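Local coordinates for putative antioxidant defense protein Mlr4105 (Mesorhizobium loti, PDB 3C1L), which probably acts as a peroxiredoxin-like enzyme in antioxidant defence, at residues M109-A113 with L124-V128; R119-M123 with L145-F150; V77-N81 with A127-E132. All coordinates share one frame; numbering follows the deposited sequence.

Contact 1. Residues M109-A113 with L124-V128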
HETATM    1  N   MSE B 109     -12.409  13.067  10.556  1.00 30.38           N
HETATM    2  CA  MSE B 109     -12.556  11.609  10.716  1.00 27.71           C
HETATM    3  C   MSE B 109     -12.747  10.894   9.382  1.00 28.52           C
HETATM    4  O   MSE B 109     -12.053   9.939   9.097  1.00 27.49           O
HETATM    5  CB  MSE B 109     -13.721  11.321  11.646  1.00 27.87           C
HETATM    6  CG  MSE B 109     -13.473  11.776  13.091  1.00 26.73           C
HETATM    7 SE   MSE B 109     -15.013  11.843  14.218  0.75 26.71          SE
HETATM    8  CE  MSE B 109     -14.178  12.176  15.938  1.00 26.54           C
ATOM      9  N   ASN B 110     -13.703  11.359   8.579  1.00 27.59           N
ATOM     10  CA  ASN B 110     -14.009  10.778   7.274  1.00 26.64           C
ATOM     11  C   ASN B 110     -15.066  11.616   6.646  1.00 24.60           C
ATOM     12  O   ASN B 110     -16.234  11.568   7.032  1.00 23.04           O
ATOM     13  CB  ASN B 110     -14.516   9.332   7.385  1.00 25.77           C
ATOM     14  CG  ASN B 110     -14.452   8.585   6.079  1.00 31.13           C
ATOM     15  OD1 ASN B 110     -14.685   9.141   5.002  1.00 29.37           O
ATOM     16  ND2 ASN B 110     -14.152   7.286   6.173  1.00 26.57           N
ATOM     17  N   PHE B 111     -14.630  12.433   5.700  1.00 27.29           N
ATOM     18  CA  PHE B 111     -15.503  13.352   4.975  1.00 28.97           C
ATOM     19  C   PHE B 111     -16.634  12.689   4.206  1.00 29.40           C
ATOM     20  O   PHE B 111     -17.616  13.338   3.882  1.00 31.58           O
ATOM     21  CB  PHE B 111     -14.673  14.206   4.008  1.00 32.39           C
ATOM     22  CG  PHE B 111     -14.252  13.481   2.764  1.00 30.14           C
ATOM     23  CD1 PHE B 111     -15.123  13.339   1.718  1.00 28.63           C
ATOM     24  CD2 PHE B 111     -12.992  12.922   2.659  1.00 29.11           C
ATOM     25  CE1 PHE B 111     -14.765  12.663   0.584  1.00 30.40           C
ATOM     26  CE2 PHE B 111     -12.634  12.253   1.511  1.00 29.58           C
ATOM     27  CZ  PHE B 111     -13.517  12.122   0.477  1.00 23.83           C
ATOM     28  N   ARG B 112     -16.491  11.402   3.900  1.00 29.48           N
ATOM     29  CA  ARG B 112     -17.535  10.657   3.213  1.00 28.94           C
ATOM     30  C   ARG B 112     -18.805  10.524   4.050  1.00 29.15           C
ATOM     31  O   ARG B 112     -19.875  10.289   3.493  1.00 28.96           O
ATOM     32  CB  ARG B 112     -17.031   9.264   2.829  1.00 28.09           C
ATOM     33  CG  ARG B 112     -15.894   9.332   1.829  1.00 26.75           C
ATOM     34  CD  ARG B 112     -15.269   7.971   1.620  1.00 27.20           C
ATOM     35  NE  ARG B 112     -14.028   8.147   0.887  1.00 34.48           N
ATOM     36  CZ  ARG B 112     -12.852   8.437   1.431  1.00 33.83           C
ATOM     37  NH1 ARG B 112     -12.727   8.556   2.740  1.00 32.29           N
ATOM     38  NH2 ARG B 112     -11.803   8.601   0.648  1.00 31.29           N
ATOM     39  N   ALA B 113     -18.679  10.672   5.370  1.00 28.29           N
ATOM     40  CA  ALA B 113     -19.840  10.711   6.285  1.00 28.27           C
ATOM     41  C   ALA B 113     -20.597  12.051   6.243  1.00 27.66           C
ATOM     42  O   ALA B 113     -21.665  12.150   6.765  1.00 24.91           O
ATOM     43  CB  ALA B 113     -19.396  10.392   7.736  1.00 24.83           C
ATOM     44  N   LEU B 124     -12.850  16.986  -3.071  1.00 27.60           N
ATOM     45  CA  LEU B 124     -12.240  16.250  -2.012  1.00 27.24           C
ATOM     46  C   LEU B 124     -11.768  14.923  -2.562  1.00 29.02           C
ATOM     47  O   LEU B 124     -10.708  14.462  -2.195  1.00 27.15           O
ATOM     48  CB  LEU B 124     -13.236  16.066  -0.838  1.00 27.27           C
ATOM     49  CG  LEU B 124     -13.557  17.297   0.057  1.00 30.44           C
ATOM     50  CD1 LEU B 124     -14.349  16.918   1.330  1.00 25.55           C
ATOM     51  CD2 LEU B 124     -12.323  18.067   0.449  1.00 26.90           C
ATOM     52  N   GLU B 125     -12.527  14.315  -3.461  1.00 28.39           N
ATOM     53  CA  GLU B 125     -12.046  13.076  -4.070  1.00 30.39           C
ATOM     54  C   GLU B 125     -10.788  13.327  -4.918  1.00 29.28           C
ATOM     55  O   GLU B 125      -9.857  12.505  -4.898  1.00 28.02           O
ATOM     56  CB  GLU B 125     -13.143  12.380  -4.887  1.00 30.71           C
ATOM     57  CG  GLU B 125     -14.328  11.829  -4.035  1.00 34.95           C
ATOM     58  CD  GLU B 125     -14.005  10.574  -3.216  1.00 48.81           C
ATOM     59  OE1 GLU B 125     -12.816  10.150  -3.175  1.00 48.06           O
ATOM     60  OE2 GLU B 125     -14.959  10.003  -2.602  1.00 53.18           O
ATOM     61  N   PHE B 126     -10.728  14.458  -5.632  1.00 28.51           N
ATOM     62  CA  PHE B 126      -9.480  14.792  -6.331  1.00 28.60           C
ATOM     63  C   PHE B 126      -8.281  14.944  -5.330  1.00 27.37           C
ATOM     64  O   PHE B 126      -7.192  14.369  -5.516  1.00 25.75           O
ATOM     65  CB  PHE B 126      -9.661  16.028  -7.147  1.00 27.49           C
ATOM     66  CG  PHE B 126      -8.485  16.389  -7.978  1.00 31.28           C
ATOM     67  CD1 PHE B 126      -8.230  15.716  -9.171  1.00 31.37           C
ATOM     68  CD2 PHE B 126      -7.645  17.435  -7.601  1.00 35.49           C
ATOM     69  CE1 PHE B 126      -7.147  16.041  -9.967  1.00 27.41           C
ATOM     70  CE2 PHE B 126      -6.516  17.770  -8.383  1.00 32.30           C
ATOM     71  CZ  PHE B 126      -6.280  17.076  -9.586  1.00 34.10           C
ATOM     72  N   ALA B 127      -8.503  15.713  -4.276  1.00 26.73           N
ATOM     73  CA  ALA B 127      -7.495  15.906  -3.192  1.00 27.74           C
ATOM     74  C   ALA B 127      -7.001  14.578  -2.587  1.00 27.60           C
ATOM     75  O   ALA B 127      -5.810  14.432  -2.310  1.00 32.27           O
ATOM     76  CB  ALA B 127      -8.061  16.812  -2.107  1.00 26.64           C
ATOM     77  N   VAL B 128      -7.909  13.631  -2.339  1.00 27.91           N
ATOM     78  CA  VAL B 128      -7.555  12.278  -1.873  1.00 29.33           C
ATOM     79  C   VAL B 128      -6.631  11.566  -2.842  1.00 28.34           C
ATOM     80  O   VAL B 128      -5.575  11.094  -2.449  1.00 27.39           O
ATOM     81  CB  VAL B 128      -8.793  11.348  -1.661  1.00 33.35           C
ATOM     82  CG1 VAL B 128      -8.335   9.927  -1.470  1.00 33.93           C
ATOM     83  CG2 VAL B 128      -9.621  11.792  -0.468  1.00 28.74           C
TER
HETATM   84  O   HOH W   1     -14.848   6.612  -1.851  1.00 48.11           O
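F111 projects from the short 3-10 turn after helix 101-109 onto L124, E125 and V128 of helix 118-132. Its CG sits between the backbone N and the carbonyl carbon (chi1 77°), which turns the ring toward that helix. Followed outward, CB, CG and CD1 all run along the L124 methyl CD1, F111 CD1 lying 3.7 Å from L124 CD1. CE1 comes next, with L124 CB over that part of one face in a CH-pi contact, 4.1 Å from the ring centroid and 16° off its normal. Farther out, F111 CE2 meets V128 CG2 obliquely at 3.6 Å, and at the tip F111 CZ has E125 OE2 beside it at 4.0 Å, near the ring plane, the carboxylate being turned 77° from the ring.

The opposite face is covered by the neighbouring R112, whose CG lies above the rim of the ring. The chain of R112 is extended from CG to NE, and its guanidinium in turn has F111 CE2 over one face. N110 OD1 fixes this arginine from two directions: the backbone N of R112 completes an Asx turn at 3.1 Å, while R112 NH1 binds at 3.0 Å from the other face of the amide plane. N110 ND2 is held by carbonyls of two neighbouring subunits, H82 O of one and A135 O of another, which ties the turn into the hexameric assembly.

E125 and R112 have opposite charges but stop short of a salt bridge, R112 NE lying 4.1 Å from E125 OE2. Water 1 accepts from NE and donates weakly to OE2. The ring is thus packed between L124 and R112, with V128 obliquely beside it, and the charges at its margin are joined through water, which probably softens any attraction between them.

Contact 2. Residues R119-M123 with L145-F150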
ATOM      1  N   ARG B 119     -20.257  18.995  -5.972  1.00 28.24           N
ATOM      2  CA  ARG B 119     -19.097  19.873  -6.118  1.00 26.11           C
ATOM      3  C   ARG B 119     -18.036  19.610  -5.030  1.00 28.20           C
ATOM      4  O   ARG B 119     -16.827  19.427  -5.336  1.00 30.54           O
ATOM      5  CB  ARG B 119     -19.564  21.313  -6.033  1.00 25.58           C
ATOM      6  CG  ARG B 119     -18.503  22.373  -6.154  1.00 28.17           C
ATOM      7  CD  ARG B 119     -19.064  23.708  -5.735  1.00 29.72           C
ATOM      8  NE  ARG B 119     -18.059  24.603  -5.203  1.00 34.28           N
ATOM      9  CZ  ARG B 119     -17.351  25.466  -5.932  1.00 35.38           C
ATOM     10  NH1 ARG B 119     -17.507  25.564  -7.245  1.00 29.25           N
ATOM     11  NH2 ARG B 119     -16.461  26.235  -5.333  1.00 33.37           N
ATOM     12  N   GLN B 120     -18.469  19.590  -3.773  1.00 25.89           N
ATOM     13  CA  GLN B 120     -17.547  19.362  -2.641  1.00 26.70           C
ATOM     14  C   GLN B 120     -16.951  17.959  -2.634  1.00 28.49           C
ATOM     15  O   GLN B 120     -15.769  17.779  -2.348  1.00 27.55           O
ATOM     16  CB  GLN B 120     -18.241  19.614  -1.314  1.00 29.13           C
ATOM     17  CG  GLN B 120     -18.600  21.082  -1.063  1.00 27.10           C
ATOM     18  CD  GLN B 120     -19.622  21.238   0.075  1.00 32.82           C
ATOM     19  OE1 GLN B 120     -20.528  20.430   0.241  1.00 30.09           O
ATOM     20  NE2 GLN B 120     -19.483  22.302   0.839  1.00 37.70           N
ATOM     21  N   THR B 121     -17.786  16.967  -2.941  1.00 28.06           N
ATOM     22  CA  THR B 121     -17.340  15.608  -3.151  1.00 27.71           C
ATOM     23  C   THR B 121     -16.271  15.514  -4.270  1.00 28.27           C
ATOM     24  O   THR B 121     -15.265  14.862  -4.083  1.00 30.34           O
ATOM     25  CB  THR B 121     -18.530  14.669  -3.420  1.00 28.26           C
ATOM     26  OG1 THR B 121     -19.432  14.746  -2.311  1.00 27.61           O
ATOM     27  CG2 THR B 121     -18.108  13.209  -3.632  1.00 31.85           C
ATOM     28  N   ALA B 122     -16.496  16.117  -5.423  1.00 27.00           N
ATOM     29  CA  ALA B 122     -15.555  16.012  -6.514  1.00 27.86           C
ATOM     30  C   ALA B 122     -14.183  16.597  -6.154  1.00 29.66           C
ATOM     31  O   ALA B 122     -13.149  16.045  -6.511  1.00 27.46           O
ATOM     32  CB  ALA B 122     -16.114  16.653  -7.785  1.00 26.57           C
HETATM   33  N   MSE B 123     -14.221  17.715  -5.432  1.00 26.53           N
HETATM   34  CA  MSE B 123     -13.068  18.441  -4.969  1.00 28.09           C
HETATM   35  C   MSE B 123     -12.182  17.624  -4.024  1.00 27.25           C
HETATM   36  O   MSE B 123     -10.954  17.539  -4.196  1.00 29.16           O
HETATM   37  CB  MSE B 123     -13.597  19.701  -4.257  1.00 26.16           C
HETATM   38  CG  MSE B 123     -12.559  20.544  -3.589  1.00 27.12           C
HETATM   39 SE   MSE B 123     -13.416  22.150  -2.918  0.75 35.61          SE
HETATM   40  CE  MSE B 123     -14.300  21.298  -1.319  1.00 29.00           C
ATOM     41  N   LEU B 145     -13.427  17.037 -12.449  1.00 30.17           N
ATOM     42  CA  LEU B 145     -13.597  18.332 -11.784  1.00 29.45           C
ATOM     43  C   LEU B 145     -14.378  19.292 -12.682  1.00 30.87           C
ATOM     44  O   LEU B 145     -15.262  20.047 -12.202  1.00 28.36           O
ATOM     45  CB  LEU B 145     -12.257  18.984 -11.389  1.00 28.40           C
ATOM     46  CG  LEU B 145     -11.507  18.346 -10.205  1.00 29.54           C
ATOM     47  CD1 LEU B 145     -10.063  18.930  -9.979  1.00 24.25           C
ATOM     48  CD2 LEU B 145     -12.314  18.420  -8.961  1.00 25.78           C
ATOM     49  N   ARG B 146     -14.050  19.314 -13.971  1.00 28.66           N
ATOM     50  CA  ARG B 146     -14.819  20.132 -14.910  1.00 29.12           C
ATOM     51  C   ARG B 146     -16.293  19.774 -14.977  1.00 28.32           C
ATOM     52  O   ARG B 146     -17.125  20.663 -15.002  1.00 29.20           O
ATOM     53  CB  ARG B 146     -14.243  20.097 -16.294  1.00 30.00           C
ATOM     54  CG  ARG B 146     -12.899  20.748 -16.421  1.00 31.12           C
ATOM     55  CD  ARG B 146     -12.615  20.979 -17.874  1.00 29.97           C
ATOM     56  NE  ARG B 146     -11.246  21.403 -18.038  1.00 31.92           N
ATOM     57  CZ  ARG B 146     -10.218  20.597 -18.254  1.00 34.16           C
ATOM     58  NH1 ARG B 146     -10.376  19.284 -18.439  1.00 37.91           N
ATOM     59  NH2 ARG B 146      -9.019  21.123 -18.341  1.00 37.31           N
ATOM     60  N   LYS B 147     -16.619  18.488 -14.976  1.00 29.16           N
ATOM     61  CA  LYS B 147     -18.029  18.045 -14.866  1.00 30.57           C
ATOM     62  C   LYS B 147     -18.714  18.548 -13.576  1.00 30.99           C
ATOM     63  O   LYS B 147     -19.927  18.714 -13.554  1.00 29.11           O
ATOM     64  CB  LYS B 147     -18.139  16.505 -14.895  1.00 31.83           C
ATOM     65  CG  LYS B 147     -17.689  15.921 -16.157  1.00 36.05           C
ATOM     66  CD  LYS B 147     -17.981  14.421 -16.269  1.00 42.60           C
ATOM     67  CE  LYS B 147     -17.244  13.876 -17.506  1.00 43.38           C
ATOM     68  NZ  LYS B 147     -17.565  12.455 -17.865  1.00 43.16           N
ATOM     69  N   ALA B 148     -17.949  18.769 -12.505  1.00 28.47           N
ATOM     70  CA  ALA B 148     -18.510  19.275 -11.241  1.00 27.23           C
ATOM     71  C   ALA B 148     -18.645  20.820 -11.240  1.00 28.87           C
ATOM     72  O   ALA B 148     -19.152  21.409 -10.269  1.00 28.75           O
ATOM     73  CB  ALA B 148     -17.665  18.791 -10.085  1.00 27.68           C
ATOM     74  N   GLY B 149     -18.213  21.468 -12.332  1.00 27.68           N
ATOM     75  CA  GLY B 149     -18.389  22.906 -12.540  1.00 28.02           C
ATOM     76  C   GLY B 149     -17.121  23.769 -12.362  1.00 28.58           C
ATOM     77  O   GLY B 149     -17.179  24.987 -12.501  1.00 26.86           O
ATOM     78  N   PHE B 150     -15.977  23.148 -12.099  1.00 28.16           N
ATOM     79  CA  PHE B 150     -14.755  23.902 -11.745  1.00 26.99           C
ATOM     80  C   PHE B 150     -14.082  24.423 -13.001  1.00 26.78           C
ATOM     81  O   PHE B 150     -14.058  23.728 -14.023  1.00 29.98           O
ATOM     82  CB  PHE B 150     -13.786  23.054 -10.951  1.00 29.54           C
ATOM     83  CG  PHE B 150     -14.243  22.771  -9.541  1.00 28.72           C
ATOM     84  CD1 PHE B 150     -14.332  23.801  -8.609  1.00 30.21           C
ATOM     85  CD2 PHE B 150     -14.570  21.467  -9.146  1.00 27.84           C
ATOM     86  CE1 PHE B 150     -14.750  23.531  -7.300  1.00 28.62           C
ATOM     87  CE2 PHE B 150     -14.983  21.190  -7.876  1.00 25.18           C
ATOM     88  CZ  PHE B 150     -15.077  22.231  -6.938  1.00 30.68           C
TER
HETATM   89  O   HOH W   2     -18.640  23.709  -9.271  1.00 41.53           O
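R119, near the start of helix 118-132, lays its side chain across F150, which follows helix 139-147. CG is anti to the backbone N (chi1 180°) and the chain stays extended from there to NE, carrying it across the CZ and CE1 side of the ring. R119 CG touches F150 CZ at 3.5 Å, and the guanidinium then places one face over the ring's rim, with R119 NH1 3.4 Å from F150 CE1. The two planes are 42° apart, so the groups overlap at their rims rather than lying flat on each other. NH1 also donates to water 2, which in turn donates a hydrogen bond to A148 O at 2.6 Å and lies over the centre of one face of the F150 ring. At the other nitrogen, NH2 binds G64 O and has a long, weak ion pair with D69.

One helical turn later, A122 meets L145 and A148. A122 CB abuts A148 CB at 3.5 Å, and A122 O lies 3.5 Å from the L145 methyl CD2. The two alanine methyls probably let the backbones approach closely here.

M123 places CB 4.0 Å from F150 CZ, while its selenium makes an oblique Met-aromatic contact, 5.5 Å from the ring centroid. Beyond it lie M72 and I73 of helix 67-80 and I158 of helix 152-175.

Residues 145-150 are shaped by the end of helix 139-147, closed by a Schellman motif: F150 N returns to L145 O, G149 N to R146 O, and G149 has positive phi (106°). This reversal brings F150 back against helix 118-132. Chemically, a mostly apolar helix-to-helix-end joint is bordered by an arginine held through water and a carbonyl, so its charge probably stays partly hydrated beside the aromatic ring.

Contact 3. Residues V77-N81 with A127-E132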
ATOM      1  N   VAL B  77      -6.912  16.248   3.460  1.00 29.25           N
ATOM      2  CA  VAL B  77      -5.559  15.830   3.215  1.00 26.32           C
ATOM      3  C   VAL B  77      -4.822  15.470   4.519  1.00 26.64           C
ATOM      4  O   VAL B  77      -4.196  14.445   4.610  1.00 26.75           O
ATOM      5  CB  VAL B  77      -4.760  16.928   2.522  1.00 29.52           C
ATOM      6  CG1 VAL B  77      -3.233  16.560   2.541  1.00 25.29           C
ATOM      7  CG2 VAL B  77      -5.316  17.182   1.167  1.00 23.58           C
ATOM      8  N   SER B  78      -4.940  16.336   5.518  1.00 29.97           N
ATOM      9  CA  SER B  78      -4.380  16.132   6.859  1.00 27.72           C
ATOM     10  C   SER B  78      -4.902  14.889   7.585  1.00 28.63           C
ATOM     11  O   SER B  78      -4.174  14.278   8.403  1.00 29.39           O
ATOM     12  CB  SER B  78      -4.672  17.368   7.719  1.00 25.60           C
ATOM     13  OG  SER B  78      -4.049  18.521   7.206  1.00 28.65           O
ATOM     14  N   SER B  79      -6.146  14.518   7.282  1.00 27.64           N
ATOM     15  CA  SER B  79      -6.766  13.288   7.792  1.00 27.71           C
ATOM     16  C   SER B  79      -6.127  12.027   7.212  1.00 26.74           C
ATOM     17  O   SER B  79      -5.786  11.087   7.909  1.00 24.96           O
ATOM     18  CB  SER B  79      -8.247  13.261   7.433  1.00 26.03           C
ATOM     19  OG  SER B  79      -8.842  12.164   8.088  1.00 27.66           O
ATOM     20  N   ILE B  80      -5.916  12.041   5.914  1.00 29.36           N
ATOM     21  CA  ILE B  80      -5.194  10.952   5.228  1.00 24.41           C
ATOM     22  C   ILE B  80      -3.777  10.767   5.775  1.00 28.64           C
ATOM     23  O   ILE B  80      -3.341   9.640   5.957  1.00 29.50           O
ATOM     24  CB  ILE B  80      -5.165  11.230   3.735  1.00 25.27           C
ATOM     25  CG1 ILE B  80      -6.587  11.161   3.165  1.00 30.05           C
ATOM     26  CG2 ILE B  80      -4.365  10.213   2.993  1.00 24.34           C
ATOM     27  CD1 ILE B  80      -6.720  11.774   1.808  1.00 33.00           C
ATOM     28  N   ASN B  81      -3.075  11.863   6.063  1.00 29.60           N
ATOM     29  CA  ASN B  81      -1.674  11.799   6.491  1.00 29.42           C
ATOM     30  C   ASN B  81      -1.535  11.780   8.001  1.00 28.13           C
ATOM     31  O   ASN B  81      -0.435  11.709   8.526  1.00 30.35           O
ATOM     32  CB  ASN B  81      -0.873  12.958   5.914  1.00 28.55           C
ATOM     33  CG  ASN B  81      -0.752  12.921   4.378  1.00 28.97           C
ATOM     34  OD1 ASN B  81      -0.645  11.853   3.736  1.00 28.11           O
ATOM     35  ND2 ASN B  81      -0.678  14.095   3.798  1.00 25.38           N
ATOM     36  N   ALA B 127      -8.503  15.713  -4.276  1.00 26.73           N
ATOM     37  CA  ALA B 127      -7.495  15.906  -3.192  1.00 27.74           C
ATOM     38  C   ALA B 127      -7.001  14.578  -2.587  1.00 27.60           C
ATOM     39  O   ALA B 127      -5.810  14.432  -2.310  1.00 32.27           O
ATOM     40  CB  ALA B 127      -8.061  16.812  -2.107  1.00 26.64           C
ATOM     41  N   VAL B 128      -7.909  13.631  -2.339  1.00 27.91           N
ATOM     42  CA  VAL B 128      -7.555  12.278  -1.873  1.00 29.33           C
ATOM     43  C   VAL B 128      -6.631  11.566  -2.842  1.00 28.34           C
ATOM     44  O   VAL B 128      -5.575  11.094  -2.449  1.00 27.39           O
ATOM     45  CB  VAL B 128      -8.793  11.348  -1.661  1.00 33.35           C
ATOM     46  CG1 VAL B 128      -8.335   9.927  -1.470  1.00 33.93           C
ATOM     47  CG2 VAL B 128      -9.621  11.792  -0.468  1.00 28.74           C
ATOM     48  N   LYS B 129      -6.991  11.563  -4.123  1.00 29.26           N
ATOM     49  CA  LYS B 129      -6.130  10.947  -5.167  1.00 28.33           C
ATOM     50  C   LYS B 129      -4.778  11.651  -5.324  1.00 27.32           C
ATOM     51  O   LYS B 129      -3.755  11.029  -5.407  1.00 28.22           O
ATOM     52  CB  LYS B 129      -6.837  10.883  -6.546  1.00 27.93           C
ATOM     53  CG  LYS B 129      -6.072   9.985  -7.505  1.00 30.60           C
ATOM     54  CD  LYS B 129      -6.772   9.670  -8.745  1.00 29.66           C
ATOM     55  CE  LYS B 129      -5.900   8.787  -9.615  1.00 31.60           C
ATOM     56  NZ  LYS B 129      -6.549   8.601 -10.957  1.00 32.64           N
ATOM     57  N   LEU B 130      -4.772  12.966  -5.336  1.00 26.97           N
ATOM     58  CA  LEU B 130      -3.503  13.719  -5.363  1.00 28.31           C
ATOM     59  C   LEU B 130      -2.644  13.445  -4.088  1.00 25.86           C
ATOM     60  O   LEU B 130      -1.435  13.544  -4.141  1.00 26.35           O
ATOM     61  CB  LEU B 130      -3.746  15.234  -5.498  1.00 29.17           C
ATOM     62  CG  LEU B 130      -2.526  16.073  -5.887  1.00 27.84           C
ATOM     63  CD1 LEU B 130      -2.063  15.636  -7.290  1.00 29.55           C
ATOM     64  CD2 LEU B 130      -2.876  17.487  -5.851  1.00 30.64           C
ATOM     65  N   THR B 131      -3.278  13.128  -2.970  1.00 25.82           N
ATOM     66  CA  THR B 131      -2.551  12.848  -1.686  1.00 25.80           C
ATOM     67  C   THR B 131      -1.991  11.429  -1.647  1.00 26.77           C
ATOM     68  O   THR B 131      -0.845  11.195  -1.201  1.00 28.48           O
ATOM     69  CB  THR B 131      -3.445  13.104  -0.459  1.00 25.45           C
ATOM     70  OG1 THR B 131      -3.823  14.490  -0.443  1.00 25.71           O
ATOM     71  CG2 THR B 131      -2.741  12.774   0.864  1.00 25.14           C
ATOM     72  N   GLU B 132      -2.778  10.476  -2.118  1.00 28.07           N
ATOM     73  CA  GLU B 132      -2.396   9.051  -2.053  1.00 26.34           C
ATOM     74  C   GLU B 132      -1.604   8.525  -3.242  1.00 27.96           C
ATOM     75  O   GLU B 132      -0.797   7.607  -3.107  1.00 27.00           O
ATOM     76  CB  GLU B 132      -3.625   8.172  -1.894  1.00 28.90           C
ATOM     77  CG  GLU B 132      -4.463   8.445  -0.635  1.00 30.05           C
ATOM     78  CD  GLU B 132      -5.742   7.607  -0.566  1.00 41.16           C
ATOM     79  OE1 GLU B 132      -6.206   6.991  -1.591  1.00 35.54           O
ATOM     80  OE2 GLU B 132      -6.311   7.612   0.534  1.00 39.74           O
TER
HETATM   81  O   HOH W   3       0.394  11.604   1.341  1.00 18.10           O
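Apolar contacts between I80 and the side chains of V128, T131 and E132 make up much of this pairing of helix 67-80 with helix 118-132. CG1 of I80 is anti to its carbonyl carbon (chi1 -66°), and the two branches divide the work. The longer one carries I80 CD1 to V128 CG2 at 3.7 Å, crossing that side chain at about a right angle. The shorter one brings I80 CG2 tip to tip with T131 CG2, also at 3.7 Å, and across E132, with I80 CG2 4.0 Å from E132 CG. V77 adds its CG2 methyl, set against A127 CB at 4.3 Å.

All of this belongs to the packed all-helical core of an AhpD-like fold, in which helix 152-175 lies beside both partners.

Contacts between polar and apolar groups centre on T131. Its OG1 lies against both methyls of V77, nearest to CG2 at 3.5 Å, and T131 CG2 rests against the end of the N81 amide, 3.7 Å from N81 OD1 and about as far from ND2.

Hydrogen bonds satisfy these buried polar atoms. T131 OG1 donates to A127 O at 2.7 Å, one turn back, reaching that oxygen from the face opposite the one used by T131 N, so two bonds from a single residue grip one carbonyl. The hydroxyl is also bonded to N166 ND2, while N81 ND2 binds N169 OD1 and N166 OD1, making an amide cluster with helix 152-175. Water 3 lies within bonding distance of N81 OD1 and T131 O.

Charge pairing appears at the margin, where E132 OE1 forms a salt bridge with K136 of a neighbouring subunit and the backbone O of E132 binds a PEG molecule, probably from the crystallisation liquor.

How the contacts relate
Helix 118-132 supplies one segment to every contact: contact 2 uses its first turns, contact 1 its middle and contact 3 its last part. Contacts 1 and 3 lie closest, with centres about 8 Å apart, and share A127 and V128; V128 thus serves both interfaces from one turn of the helix. Contacts 1 and 2 have centres about 13 Å apart and touch where F126 CG meets L145 CD1 at 3.6 Å. Contacts 2 and 3, with centres about 17 Å apart, are linked through the shared helix and do not otherwise touch. Contacts 1 and 3 both reach a neighbouring subunit around K136, and a bound PEG, probably from the crystallisation liquor, lies about 4 Å from the side chain of E132 in contact 3.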